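PDB 3FMC: putative succinylglutamate desuccinylase / aspartoacylase from Shewanella amazonensis, which probably acts as a zinc-dependent hydrolase of the succinylglutamate desuccinylase / aspartoacylase family, cleaving ester or related acyl bonds in a substrate not yet established. Local coordinates for residues 3-9 with 21-27; 37-42 with 158-162. One frame throughout, in Å; residues are numbered along the deposited sequence. Where two conformers were deposited one is given.

In the fold
In a domain assigned to the M14-like zinc hydrolases, contact 1 pairs the strands of the N-terminal hairpin and contact 2 packs a helix turn, 158-162, on the strand that follows, 37-42. Their centres are about 12 Å apart, and the two touch directly: Leu22 CD1 lies 3.3 Å from Leu158 CD2, and Val24 CG2 is 4.1 Å from Met161 SE. The centre of contact 2 lies about 10 Å from the centre of the chain; for contact 1 the same distance is about 21 Å. Val42 lies near, without touching, His43, Glu46 and His172, whose donor atoms face one point as a metal site would, possibly where the zinc expected of the family binds.

Contact 1: residues 3-9 with 21-27; sequences RVDKHEV and SLPVYRF
Residues 3-9 and 21-27 run antiparallel, their strand axes 4.6 Å apart at the closest, with paired backbone hydrogen bonds joining Asp5 to Arg26, His7 to Val24 and Val9 to Leu22. On the face carrying Val4, Lys6, Tyr25 and Phe27, the two methyls of Val4 divide their work: CG1 sits over a face of the Phe27 ring in a CH-pi contact, 4.2 Å from the centroid, while CG2 packs against CE2 and CZ. NH1 of Arg3 comes to the edge of that ring, whose CD2 lies over a face of the guanidinium, the planes 88° apart. An alanine in place of Phe27 is likely to leave Val4 CG1 without its aromatic face and the Arg3 guanidinium freer to swing. Lys6, in the conformer given, runs alongside Tyr25.

On the other face, CG of His7 stands between the backbone N and the carbonyl carbon (chi1 76°), which brings the ring alongside Val24; Val24 CB makes a CH-pi contact over its face, toward the rim. A water in the imidazole plane links His7 ND1 to Val24 O. Strands 4-13 and 19-27 thus form an antiparallel beta hairpin, whose second strand continues the sheet by pairing antiparallel with 69-72. Helix 48-60 packs Met57 against Tyr25 and Phe27, helix 150-163 touches Val9, Leu22 and Val24, and Leu323 O of the second subunit hydrogen-bonds Tyr25 OH.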
loop_
_atom_site.group_PDB
_atom_site.type_symbol
_atom_site.label_atom_id
_atom_site.label_comp_id
_atom_site.label_asym_id
_atom_site.label_seq_id
_atom_site.Cartn_x
_atom_site.Cartn_y
_atom_site.Cartn_z
ATOM N N ARG C 3 27.721 31.979 8.718
ATOM C CA ARG C 3 26.762 31.698 9.822
ATOM C C ARG C 3 26.410 30.175 9.826
ATOM O O ARG C 3 26.975 29.409 10.618
ATOM C CB ARG C 3 25.535 32.642 9.697
ATOM C CG ARG C 3 24.484 32.577 10.839
ATOM C CD ARG C 3 25.175 32.420 12.182
ATOM N NE ARG C 3 24.345 32.639 13.365
ATOM C CZ ARG C 3 24.665 32.183 14.585
ATOM N NH1 ARG C 3 25.753 31.435 14.786
ATOM N NH2 ARG C 3 23.879 32.435 15.612
ATOM N N VAL C 4 25.510 29.742 8.942
ATOM C CA VAL C 4 25.138 28.329 8.842
ATOM C C VAL C 4 25.854 27.723 7.651
ATOM O O VAL C 4 25.889 28.311 6.579
ATOM C CB VAL C 4 23.618 28.109 8.603
ATOM C CG1 VAL C 4 23.266 26.666 8.890
ATOM C CG2 VAL C 4 22.788 29.019 9.470
ATOM N N ASP C 5 26.437 26.553 7.844
ATOM C CA ASP C 5 27.085 25.825 6.777
ATOM C C ASP C 5 26.170 24.620 6.464
ATOM O O ASP C 5 25.584 24.036 7.381
ATOM C CB ASP C 5 28.443 25.336 7.283
ATOM C CG ASP C 5 29.261 24.603 6.219
ATOM O OD1 ASP C 5 30.256 23.948 6.607
ATOM O OD2 ASP C 5 28.931 24.676 5.006
ATOM N N LYS C 6 25.986 24.278 5.190
ATOM C CA LYS C 6 25.185 23.092 4.819
ATOM C C LYS C 6 25.997 22.101 4.010
ATOM O O LYS C 6 26.695 22.503 3.107
ATOM C CB LYS C 6 23.967 23.447 3.976
ATOM C CG LYS C 6 23.306 22.216 3.320
ATOM C CD LYS C 6 22.099 22.563 2.497
ATOM C CE LYS C 6 21.684 21.442 1.551
ATOM N NZ LYS C 6 22.548 21.320 0.342
ATOM N N HIS C 7 25.861 20.813 4.321
ATOM C CA HIS C 7 26.494 19.761 3.558
ATOM C C HIS C 7 25.467 18.638 3.392
ATOM O O HIS C 7 24.477 18.585 4.095
ATOM C CB HIS C 7 27.846 19.310 4.101
ATOM C CG HIS C 7 27.786 18.438 5.305
ATOM N ND1 HIS C 7 27.676 18.938 6.583
ATOM C CD2 HIS C 7 27.933 17.096 5.433
ATOM C CE1 HIS C 7 27.701 17.932 7.446
ATOM N NE2 HIS C 7 27.858 16.803 6.774
ATOM N N GLU C 8 25.688 17.791 2.407
ATOM C CA GLU C 8 24.783 16.683 2.150
ATOM C C GLU C 8 25.459 15.398 2.509
ATOM O O GLU C 8 26.667 15.223 2.276
ATOM C CB GLU C 8 24.340 16.680 0.704
ATOM C CG GLU C 8 23.772 17.993 0.325
ATOM C CD GLU C 8 22.660 17.897 -0.670
ATOM O OE1 GLU C 8 22.518 16.851 -1.345
ATOM O OE2 GLU C 8 21.900 18.880 -0.742
ATOM N N VAL C 9 24.674 14.496 3.087
ATOM C CA VAL C 9 25.159 13.214 3.509
ATOM C C VAL C 9 24.292 12.162 2.805
ATOM O O VAL C 9 23.069 12.214 2.879
ATOM C CB VAL C 9 25.066 13.100 5.025
ATOM C CG1 VAL C 9 25.257 11.674 5.522
ATOM C CG2 VAL C 9 26.078 14.087 5.663
ATOM N N SER C 21 19.780 11.425 -0.062
ATOM C CA SER C 21 20.640 12.276 0.721
ATOM C C SER C 21 19.855 13.180 1.660
ATOM O O SER C 21 18.635 13.435 1.455
ATOM C CB SER C 21 21.621 13.066 -0.124
ATOM O OG SER C 21 20.925 13.930 -0.962
ATOM N N LEU C 22 20.586 13.633 2.702
ATOM C CA LEU C 22 20.046 14.449 3.784
ATOM C C LEU C 22 20.792 15.790 3.772
ATOM O O LEU C 22 22.001 15.806 3.566
ATOM C CB LEU C 22 20.354 13.798 5.157
ATOM C CG LEU C 22 20.099 12.322 5.428
ATOM C CD1 LEU C 22 20.285 11.943 6.861
ATOM C CD2 LEU C 22 18.694 11.974 4.950
ATOM N N PRO C 23 20.087 16.886 4.071
ATOM C CA PRO C 23 20.728 18.190 4.257
ATOM C C PRO C 23 21.129 18.292 5.736
ATOM O O PRO C 23 20.310 18.008 6.609
ATOM C CB PRO C 23 19.610 19.187 3.935
ATOM C CG PRO C 23 18.363 18.492 4.278
ATOM C CD PRO C 23 18.628 16.982 4.248
ATOM N N VAL C 24 22.400 18.594 5.999
ATOM C CA VAL C 24 22.941 18.760 7.364
ATOM C C VAL C 24 23.354 20.211 7.527
ATOM O O VAL C 24 24.260 20.662 6.799
ATOM C CB VAL C 24 24.114 17.812 7.606
ATOM C CG1 VAL C 24 24.646 17.915 9.090
ATOM C CG2 VAL C 24 23.686 16.390 7.251
ATOM N N TYR C 25 22.672 20.939 8.431
ATOM C CA TYR C 25 22.945 22.339 8.685
ATOM C C TYR C 25 23.755 22.442 9.971
ATOM O O TYR C 25 23.485 21.733 10.938
ATOM C CB TYR C 25 21.658 23.126 8.821
ATOM C CG TYR C 25 20.856 23.174 7.533
ATOM C CD1 TYR C 25 21.197 24.050 6.528
ATOM C CD2 TYR C 25 19.752 22.348 7.341
ATOM C CE1 TYR C 25 20.497 24.104 5.377
ATOM C CE2 TYR C 25 19.026 22.402 6.166
ATOM C CZ TYR C 25 19.412 23.257 5.177
ATOM O OH TYR C 25 18.720 23.334 3.992
ATOM N N ARG C 26 24.822 23.222 9.941
ATOM C CA ARG C 26 25.642 23.372 11.124
ATOM C C ARG C 26 25.927 24.806 11.468
ATOM O O ARG C 26 26.282 25.616 10.583
ATOM C CB ARG C 26 26.960 22.673 10.971
ATOM C CG ARG C 26 27.646 22.505 12.337
ATOM C CD ARG C 26 29.109 22.263 12.188
ATOM N NE ARG C 26 29.647 21.541 13.332
ATOM C CZ ARG C 26 30.944 21.349 13.570
ATOM N NH1 ARG C 26 31.876 21.871 12.775
ATOM N NH2 ARG C 26 31.315 20.644 14.636
ATOM N N PHE C 27 25.705 25.114 12.746
ATOM C CA PHE C 27 26.105 26.380 13.353
ATOM C C PHE C 27 27.348 26.069 14.217
ATOM O O PHE C 27 27.301 25.229 15.098
ATOM C CB PHE C 27 25.028 26.922 14.254
ATOM C CG PHE C 27 23.780 27.298 13.561
ATOM C CD1 PHE C 27 22.839 26.358 13.217
ATOM C CD2 PHE C 27 23.528 28.626 13.265
ATOM C CE1 PHE C 27 21.645 26.753 12.585
ATOM C CE2 PHE C 27 22.350 29.015 12.659
ATOM C CZ PHE C 27 21.409 28.086 12.322
HETATM O O HOH W 1 28.607 27.548 10.826
HETATM O O HOH W 2 27.034 21.492 7.544
#

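Contact 2: residues 37-42 with 158-162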
loop_
_atom_site.group_PDB
_atom_site.type_symbol
_atom_site.label_atom_id
_atom_site.label_comp_id
_atom_site.label_asym_id
_atom_site.label_seq_id
_atom_site.Cartn_x
_atom_site.Cartn_y
_atom_site.Cartn_z
ATOM N N TYR C 37 23.173 17.717 18.383
ATOM C CA TYR C 37 22.721 17.105 17.135
ATOM C C TYR C 37 21.193 16.968 17.194
ATOM O O TYR C 37 20.670 16.402 18.143
ATOM C CB TYR C 37 23.366 15.761 16.921
ATOM C CG TYR C 37 22.817 15.012 15.723
ATOM C CD1 TYR C 37 23.360 15.173 14.447
ATOM C CD2 TYR C 37 21.745 14.138 15.872
ATOM C CE1 TYR C 37 22.818 14.448 13.337
ATOM C CE2 TYR C 37 21.225 13.425 14.789
ATOM C CZ TYR C 37 21.779 13.597 13.513
ATOM O OH TYR C 37 21.282 12.918 12.419
ATOM N N ILE C 38 20.512 17.534 16.196
ATOM C CA ILE C 38 19.028 17.555 16.131
ATOM C C ILE C 38 18.614 16.984 14.777
ATOM O O ILE C 38 19.165 17.384 13.749
ATOM C CB ILE C 38 18.466 18.985 16.269
ATOM C CG1 ILE C 38 19.092 19.670 17.498
ATOM C CG2 ILE C 38 16.926 18.980 16.307
ATOM C CD1 ILE C 38 18.581 21.116 17.769
ATOM N N GLN C 39 17.666 16.052 14.793
ATOM C CA GLN C 39 17.114 15.497 13.544
ATOM C C GLN C 39 15.594 15.446 13.600
ATOM O O GLN C 39 15.003 15.443 14.664
ATOM C CB GLN C 39 17.685 14.115 13.201
ATOM C CG GLN C 39 17.333 13.008 14.180
ATOM C CD GLN C 39 17.924 11.692 13.835
ATOM O OE1 GLN C 39 18.970 11.615 13.209
ATOM N NE2 GLN C 39 17.238 10.626 14.224
ATOM N N ALA C 40 14.979 15.382 12.419
ATOM C CA ALA C 40 13.533 15.340 12.280
ATOM C C ALA C 40 13.155 14.451 11.105
ATOM O O ALA C 40 13.913 14.360 10.119
ATOM C CB ALA C 40 12.964 16.746 11.984
ATOM N N ASN C 41 11.949 13.912 11.200
ATOM C CA ASN C 41 11.207 13.296 10.051
ATOM C C ASN C 41 11.822 11.960 9.610
ATOM O O ASN C 41 11.829 11.606 8.404
ATOM C CB ASN C 41 11.138 14.345 8.898
ATOM C CG ASN C 41 9.948 14.189 7.921
ATOM O OD1 ASN C 41 9.908 14.910 6.904
ATOM N ND2 ASN C 41 8.977 13.325 8.223
ATOM N N VAL C 42 12.384 11.233 10.584
ATOM C CA VAL C 42 12.845 9.868 10.340
ATOM C C VAL C 42 11.602 9.039 9.981
ATOM O O VAL C 42 11.649 8.153 9.097
ATOM C CB VAL C 42 13.680 9.299 11.533
ATOM C CG1 VAL C 42 13.877 7.755 11.418
ATOM C CG2 VAL C 42 15.101 9.944 11.568
ATOM N N LEU C 158 22.878 8.179 10.410
ATOM C CA LEU C 158 22.393 9.181 11.381
ATOM C C LEU C 158 23.076 9.029 12.725
ATOM O O LEU C 158 23.510 10.010 13.325
ATOM C CB LEU C 158 20.879 9.026 11.576
ATOM C CG LEU C 158 20.013 9.336 10.335
ATOM C CD1 LEU C 158 18.548 8.959 10.533
ATOM C CD2 LEU C 158 20.141 10.780 9.968
ATOM N N GLN C 159 23.211 7.779 13.156
ATOM C CA GLN C 159 23.773 7.425 14.452
ATOM C C GLN C 159 25.200 7.860 14.592
ATOM O O GLN C 159 25.607 8.356 15.639
ATOM C CB GLN C 159 23.612 5.934 14.693
ATOM C CG GLN C 159 23.950 5.486 16.137
ATOM C CD GLN C 159 23.627 4.058 16.379
ATOM O OE1 GLN C 159 22.708 3.500 15.754
ATOM N NE2 GLN C 159 24.338 3.430 17.335
ATOM N N SER C 160 25.992 7.639 13.549
ATOM C CA SER C 160 27.394 8.023 13.583
ATOM C C SER C 160 27.509 9.532 13.786
ATOM O O SER C 160 28.401 9.990 14.524
ATOM C CB SER C 160 28.113 7.592 12.307
ATOM O OG SER C 160 29.423 8.121 12.319
HETATM N N MSE C 161 26.625 10.311 13.153
HETATM C CA MSE C 161 26.613 11.768 13.373
HETATM C C MSE C 161 26.199 12.100 14.817
HETATM O O MSE C 161 26.840 12.941 15.478
HETATM C CB MSE C 161 25.700 12.488 12.389
HETATM C CG MSE C 161 26.253 12.492 10.923
HETATM SE SE MSE C 161 25.233 13.670 9.844
HETATM C CE MSE C 161 23.526 12.542 9.728
ATOM N N ALA C 162 25.165 11.414 15.300
ATOM C CA ALA C 162 24.616 11.640 16.646
ATOM C C ALA C 162 25.670 11.352 17.727
ATOM O O ALA C 162 25.768 12.064 18.697
ATOM C CB ALA C 162 23.404 10.741 16.873
#
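Tyr37 lays one face of its ring against the helix turn 158-162, meeting backbone as well as side chain: Ala162 CA, 3.9 Å from Tyr37 CD2, and the carbonyl carbon of Met161 both lie over the same face, offset toward the rim. The small side chain of Ala162, whose CB also touches CD2, probably allows the ring to come this close to the helix backbone. CB of Met161, a selenomethionine, approaches Tyr37 CE1 at 3.6 Å, and its chain bends at chi3 (-72°) to bring CE back to the phenol oxygen. Leu158 crosses Tyr37 at about a right angle, its CD2 3.4 Å from Tyr37 OH. Its other methyl, CD1, reaches Val42 CG2 at 3.7 Å.

No hydrogen bond joins the strand to the helix; the polar tie lies within 37-42. Tyr37 OH donates to Gln39 OE1 (2.8 Å) in the plane of the carbonyl, and OE1 in turn lies in the plane of the phenol ring, which would restrain rotation of both groups. Gln39 NE2 is taken up by Asp170 and by Tyr104 OH, so both ends of this buried amide are engaged.

This is helix-on-sheet packing inside the family's catalytic domain. Strand 36-40 lies between strands 69-72 and 167-174, parallel to both, with Tyr37 and Gln39 facing helix 150-163. There Met210 of helix 210-227 also touches Gln39, Leu158 and Ala162; helix 48-60 meets Ile38 and Ala40.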